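Local atomic coordinates of Sys-1 protein (Caenorhabditis elegans, PDB entry 3C2G), a protein that acts as a beta-catenin in Wnt asymmetry signalling, binding the TCF factor POP-1 directly and activating or repressing target genes. Residues Glu340-Gly345 and Cys395-Asn400. Numbering follows the deposited sequence.
Sequences EVIYSG and CEIICN
Y343 and I397 lie at the nearest backbone approach of two helical segments whose axes make an angle of 32°, and they illustrate how an armadillo array joins a groove-lining surface to its apolar core. Y343 CG lies anti to the backbone N (chi1 169°), and I397 CG1 sits at the edge of the ring, 3.9 Å from Y343 CB. I397 serves the core as well: its CG2 meets I342 CG2 at 3.8 Å, while its CD1 reaches over to the same methyl. An alanine at I397 would probably open a gap beside Y343 CB and I342 CG2, leaving the ring less firmly held at its root.

Further out, E396 CB comes obliquely to within 3.6 Å of Y343 CE1, the carboxylate plane turned 27° from the ring. R393 adds a cation-pi contact to Y343 and a salt bridge to E340. The amide of N400 is inclined similarly to the ring, with ND2 3.6 Å from Y343 CD1; this nitrogen bonds to T346 OG1, while OD1 accepts from R403, so both ends of the amide are engaged.

Y343 and N400 each also pack against an aromatic side chain of the bound peptide, while helix 298-311 lies against V341, Y343 and S344, helix 368-377 closes over I342 and I397, and helix 457-472 backs C395, I398 and C399.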
loop_
_atom_site.group_PDB
_atom_site.type_symbol
_atom_site.label_atom_id
_atom_site.label_comp_id
_atom_site.label_asym_id
_atom_site.label_seq_id
_atom_site.Cartn_x
_atom_site.Cartn_y
_atom_site.Cartn_z
ATOM N N GLU A 340 0.897 12.327 -3.746
ATOM C CA GLU A 340 1.099 10.905 -3.486
ATOM C C GLU A 340 2.402 10.700 -2.740
ATOM O O GLU A 340 2.491 9.869 -1.846
ATOM C CB GLU A 340 1.108 10.090 -4.786
ATOM C CG GLU A 340 -0.265 9.890 -5.417
ATOM C CD GLU A 340 -1.250 9.154 -4.508
ATOM O OE1 GLU A 340 -0.828 8.204 -3.798
ATOM O OE2 GLU A 340 -2.452 9.530 -4.511
ATOM N N VAL A 341 3.416 11.467 -3.118
ATOM C CA VAL A 341 4.702 11.388 -2.466
ATOM C C VAL A 341 4.593 11.935 -1.035
ATOM O O VAL A 341 5.122 11.331 -0.108
ATOM C CB VAL A 341 5.801 12.102 -3.305
ATOM C CG1 VAL A 341 7.102 12.145 -2.566
ATOM C CG2 VAL A 341 6.011 11.372 -4.620
ATOM N N ILE A 342 3.875 13.049 -0.857
ATOM C CA ILE A 342 3.670 13.630 0.465
ATOM C C ILE A 342 2.927 12.634 1.338
ATOM O O ILE A 342 3.256 12.449 2.516
ATOM C CB ILE A 342 2.861 14.957 0.427
ATOM C CG1 ILE A 342 3.505 16.007 -0.497
ATOM C CG2 ILE A 342 2.673 15.514 1.819
ATOM C CD1 ILE A 342 4.976 16.201 -0.309
ATOM N N TYR A 343 1.934 11.987 0.748
ATOM C CA TYR A 343 1.136 11.014 1.459
ATOM C C TYR A 343 1.992 9.868 1.948
ATOM O O TYR A 343 1.920 9.517 3.122
ATOM C CB TYR A 343 0.019 10.487 0.577
ATOM C CG TYR A 343 -0.678 9.287 1.154
ATOM C CD1 TYR A 343 -1.514 9.417 2.284
ATOM C CD2 TYR A 343 -0.529 8.016 0.569
ATOM C CE1 TYR A 343 -2.170 8.315 2.820
ATOM C CE2 TYR A 343 -1.189 6.898 1.096
ATOM C CZ TYR A 343 -2.004 7.049 2.224
ATOM O OH TYR A 343 -2.665 5.952 2.760
ATOM N N SER A 344 2.818 9.312 1.062
ATOM C CA SER A 344 3.677 8.179 1.403
ATOM C C SER A 344 4.731 8.550 2.437
ATOM O O SER A 344 4.939 7.814 3.398
ATOM C CB SER A 344 4.369 7.627 0.157
ATOM O OG SER A 344 3.438 7.302 -0.858
ATOM N N GLY A 345 5.388 9.690 2.229
ATOM C CA GLY A 345 6.456 10.149 3.104
ATOM C C GLY A 345 5.981 10.437 4.516
ATOM O O GLY A 345 6.605 9.999 5.485
ATOM N N CYS A 395 -6.813 14.855 3.275
ATOM C CA CYS A 395 -7.361 14.462 4.533
ATOM C C CYS A 395 -6.464 13.427 5.219
ATOM O O CYS A 395 -6.125 13.580 6.386
ATOM C CB CYS A 395 -8.760 13.917 4.276
ATOM S SG CYS A 395 -9.663 13.411 5.707
ATOM N N GLU A 396 -6.072 12.393 4.484
ATOM C CA GLU A 396 -5.112 11.398 4.950
ATOM C C GLU A 396 -3.712 11.986 5.201
ATOM O O GLU A 396 -2.979 11.518 6.076
ATOM C CB GLU A 396 -5.032 10.257 3.934
ATOM C CG GLU A 396 -6.268 9.326 3.894
ATOM C CD GLU A 396 -6.337 8.477 2.620
ATOM O OE1 GLU A 396 -5.906 8.955 1.545
ATOM O OE2 GLU A 396 -6.840 7.334 2.690
ATOM N N ILE A 397 -3.338 13.006 4.439
ATOM C CA ILE A 397 -2.056 13.682 4.643
ATOM C C ILE A 397 -1.996 14.430 5.992
ATOM O O ILE A 397 -1.068 14.227 6.784
ATOM C CB ILE A 397 -1.705 14.628 3.467
ATOM C CG1 ILE A 397 -1.377 13.800 2.213
ATOM C CG2 ILE A 397 -0.532 15.531 3.847
ATOM C CD1 ILE A 397 -1.101 14.603 0.975
ATOM N N ILE A 398 -2.986 15.284 6.243
ATOM C CA ILE A 398 -3.076 16.008 7.504
ATOM C C ILE A 398 -3.153 15.020 8.658
ATOM O O ILE A 398 -2.535 15.214 9.703
ATOM C CB ILE A 398 -4.293 16.943 7.530
ATOM C CG1 ILE A 398 -4.155 18.000 6.438
ATOM C CG2 ILE A 398 -4.435 17.623 8.909
ATOM C CD1 ILE A 398 -5.453 18.728 6.160
ATOM N N CYS A 399 -3.900 13.944 8.447
ATOM C CA CYS A 399 -4.021 12.915 9.455
ATOM C C CYS A 399 -2.672 12.273 9.780
ATOM O O CYS A 399 -2.361 12.074 10.950
ATOM C CB CYS A 399 -5.029 11.871 9.030
ATOM S SG CYS A 399 -5.450 10.786 10.386
ATOM N N ASN A 400 -1.873 11.969 8.750
ATOM C CA ASN A 400 -0.503 11.498 8.945
ATOM C C ASN A 400 0.359 12.469 9.740
ATOM O O ASN A 400 1.112 12.051 10.615
ATOM C CB ASN A 400 0.197 11.264 7.602
ATOM C CG ASN A 400 -0.337 10.054 6.852
ATOM O OD1 ASN A 400 -0.900 9.132 7.440
ATOM N ND2 ASN A 400 -0.134 10.050 5.544
#